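Side-chain contact in endo-beta-mannanase (Opitutaceae bacterium TAV5, PDB 7BOB), which is a family 5 exo-beta-1,4-mannosidase, active in the termite hindgut, that probably releases mannose from the ends of beta-1,4-linked manno-oligosaccharides: residues 54-59 / 313-318. Numbering follows the deposited sequence.
Sequences FNTVRF and GYLWWC
Arg58 NH1 comes to the ring edge of Trp317, near the ring plane, with 4.3 Å from NH1 to CZ3, while two other groups grip the same nitrogen: Glu281 by a salt bridge and Asn23 OD1 by a hydrogen bond. NH2 of the guanidinium is held in turn by a salt bridge to Asp152 and a hydrogen bond to Asn155 OD1, so partners at both terminal nitrogens restrict its rotation. Arg58 reaches them with an outstretched chain: CG lies anti to the backbone N (chi1 179°), and the run from CG to NE stays extended. Leu315 has the largest share of the contact and divides its two methyls between Thr56 and Arg58, two residues apart on the same strand. CD1 packs against the aliphatic root of Arg58, 4.0 Å from CB, and CD2 makes a van der Waals contact with Thr56 OG1 at 3.3 Å, the Leu315 and Thr56 side chains crossing at about a right angle. The strands themselves stand apart, with 7.7 Å between the CA atoms of Arg58 and Leu315, because strand 20-23 runs between 56-62 and 311-316. In this parallel (beta/alpha)8 barrel of family 5, the meeting is therefore one of inward-pointing side chains in the barrel interior. Glu281 lies near the C-terminal end of the seventh barrel strand, where family 5 enzymes carry their nucleophile, which is consistent with Arg58 lying in the active-site floor. Asn23 on the intervening strand links both segments, since its ND2 also bonds to Trp316 O. Beyond Trp317 the peptide to Cys318 is cis, and Cys318 CB lies 3.3 Å above the indole plane, toward its rim. Trp316 NE1 donates weakly to Cys318 O at 2.8 Å, bent to 123°.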
loop_
_atom_site.group_PDB
_atom_site.type_symbol
_atom_site.label_atom_id
_atom_site.label_comp_id
_atom_site.label_asym_id
_atom_site.label_seq_id
_atom_site.Cartn_x
_atom_site.Cartn_y
_atom_site.Cartn_z
ATOM N N PHE A 54 -3.198 -36.874 29.666
ATOM C CA PHE A 54 -3.626 -35.489 29.545
ATOM C C PHE A 54 -4.589 -35.138 30.664
ATOM O O PHE A 54 -5.371 -35.967 31.116
ATOM C CB PHE A 54 -4.289 -35.248 28.186
ATOM C CG PHE A 54 -3.345 -35.390 27.013
ATOM C CD1 PHE A 54 -1.973 -35.320 27.197
ATOM C CD2 PHE A 54 -3.840 -35.589 25.720
ATOM C CE1 PHE A 54 -1.092 -35.442 26.109
ATOM C CE2 PHE A 54 -2.979 -35.722 24.635
ATOM C CZ PHE A 54 -1.598 -35.650 24.828
ATOM N N ASN A 55 -4.534 -33.894 31.114
ATOM C CA ASN A 55 -5.413 -33.443 32.182
ATOM C C ASN A 55 -6.277 -32.257 31.772
ATOM O O ASN A 55 -7.010 -31.726 32.617
ATOM C CB ASN A 55 -4.586 -33.091 33.435
ATOM C CG ASN A 55 -3.603 -31.952 33.181
ATOM O OD1 ASN A 55 -3.797 -31.135 32.263
ATOM N ND2 ASN A 55 -2.547 -31.883 33.995
ATOM N N THR A 56 -6.204 -31.813 30.510
ATOM C CA THR A 56 -7.014 -30.703 30.021
ATOM C C THR A 56 -7.408 -30.938 28.564
ATOM O O THR A 56 -6.740 -31.656 27.818
ATOM C CB THR A 56 -6.275 -29.364 30.124
ATOM O OG1 THR A 56 -4.987 -29.508 29.525
ATOM C CG2 THR A 56 -6.077 -28.936 31.575
ATOM N N VAL A 57 -8.518 -30.324 28.159
ATOM C CA VAL A 57 -8.937 -30.369 26.766
ATOM C C VAL A 57 -9.532 -29.010 26.442
ATOM O O VAL A 57 -10.415 -28.529 27.164
ATOM C CB VAL A 57 -9.932 -31.510 26.467
ATOM C CG1 VAL A 57 -11.202 -31.441 27.359
ATOM C CG2 VAL A 57 -10.290 -31.549 24.954
ATOM N N ARG A 58 -9.001 -28.362 25.401
ATOM C CA ARG A 58 -9.550 -27.108 24.905
ATOM C C ARG A 58 -10.548 -27.408 23.794
ATOM O O ARG A 58 -10.240 -28.150 22.852
ATOM C CB ARG A 58 -8.445 -26.192 24.383
ATOM C CG ARG A 58 -8.959 -24.868 23.823
ATOM C CD ARG A 58 -7.834 -23.872 23.689
ATOM N NE ARG A 58 -8.251 -22.569 23.177
ATOM C CZ ARG A 58 -7.814 -22.026 22.029
ATOM N NH1 ARG A 58 -6.977 -22.685 21.228
ATOM N NH2 ARG A 58 -8.218 -20.817 21.676
ATOM N N PHE A 59 -11.744 -26.845 23.907
ATOM C CA PHE A 59 -12.735 -27.028 22.866
ATOM C C PHE A 59 -13.511 -25.728 22.684
ATOM O O PHE A 59 -13.425 -24.803 23.499
ATOM C CB PHE A 59 -13.642 -28.231 23.172
ATOM C CG PHE A 59 -14.523 -28.057 24.378
ATOM C CD1 PHE A 59 -14.263 -28.757 25.548
ATOM C CD2 PHE A 59 -15.646 -27.244 24.335
ATOM C CE1 PHE A 59 -15.076 -28.627 26.656
ATOM C CE2 PHE A 59 -16.475 -27.110 25.457
ATOM C CZ PHE A 59 -16.180 -27.793 26.610
ATOM N N GLY A 313 1.837 -24.394 30.717
ATOM C CA GLY A 313 0.977 -25.452 30.217
ATOM C C GLY A 313 1.101 -25.587 28.714
ATOM O O GLY A 313 1.613 -24.677 28.052
ATOM N N TYR A 314 0.665 -26.722 28.163
ATOM C CA TYR A 314 1.010 -27.109 26.794
ATOM C C TYR A 314 -0.162 -27.861 26.189
ATOM O O TYR A 314 -0.520 -28.940 26.674
ATOM C CB TYR A 314 2.282 -27.978 26.753
ATOM C CG TYR A 314 3.400 -27.412 27.596
ATOM C CD1 TYR A 314 4.417 -26.627 27.032
ATOM C CD2 TYR A 314 3.433 -27.651 28.966
ATOM C CE1 TYR A 314 5.423 -26.101 27.822
ATOM C CE2 TYR A 314 4.414 -27.128 29.754
ATOM C CZ TYR A 314 5.410 -26.355 29.190
ATOM O OH TYR A 314 6.381 -25.859 30.025
ATOM N N LEU A 315 -0.742 -27.304 25.130
ATOM C CA LEU A 315 -1.886 -27.898 24.447
ATOM C C LEU A 315 -1.573 -28.016 22.963
ATOM O O LEU A 315 -1.331 -27.008 22.291
ATOM C CB LEU A 315 -3.161 -27.071 24.659
ATOM C CG LEU A 315 -3.577 -26.837 26.113
ATOM C CD1 LEU A 315 -4.827 -25.983 26.167
ATOM C CD2 LEU A 315 -3.800 -28.169 26.805
ATOM N N TRP A 316 -1.582 -29.242 22.464
ATOM C CA TRP A 316 -1.250 -29.513 21.081
ATOM C C TRP A 316 -2.410 -29.153 20.148
ATOM O O TRP A 316 -3.583 -29.227 20.526
ATOM C CB TRP A 316 -0.881 -30.985 20.952
ATOM C CG TRP A 316 -0.834 -31.500 19.571
ATOM C CD1 TRP A 316 -1.868 -32.027 18.852
ATOM C CD2 TRP A 316 0.320 -31.577 18.738
ATOM N NE1 TRP A 316 -1.425 -32.431 17.621
ATOM C CE2 TRP A 316 -0.083 -32.159 17.522
ATOM C CE3 TRP A 316 1.661 -31.223 18.908
ATOM C CZ2 TRP A 316 0.803 -32.371 16.464
ATOM C CZ3 TRP A 316 2.543 -31.442 17.861
ATOM C CH2 TRP A 316 2.112 -32.020 16.660
ATOM N N TRP A 317 -2.069 -28.759 18.915
ATOM C CA TRP A 317 -3.045 -28.576 17.837
ATOM C C TRP A 317 -2.768 -29.587 16.732
ATOM O O TRP A 317 -1.702 -29.548 16.123
ATOM C CB TRP A 317 -3.009 -27.155 17.229
ATOM C CG TRP A 317 -4.209 -27.027 16.338
ATOM C CD1 TRP A 317 -4.382 -27.594 15.099
ATOM C CD2 TRP A 317 -5.454 -26.407 16.674
ATOM N NE1 TRP A 317 -5.663 -27.343 14.639
ATOM C CE2 TRP A 317 -6.338 -26.614 15.583
ATOM C CE3 TRP A 317 -5.902 -25.670 17.775
ATOM C CZ2 TRP A 317 -7.649 -26.133 15.578
ATOM C CZ3 TRP A 317 -7.222 -25.192 17.770
ATOM C CH2 TRP A 317 -8.070 -25.431 16.682
ATOM N N CYS A 318 -3.728 -30.460 16.431
ATOM C CA CYS A 318 -4.937 -30.692 17.216
ATOM C C CYS A 318 -5.011 -32.225 17.450
ATOM O O CYS A 318 -4.123 -32.973 17.004
ATOM C CB CYS A 318 -6.176 -30.150 16.484
ATOM S SG CYS A 318 -6.441 -30.995 14.910
#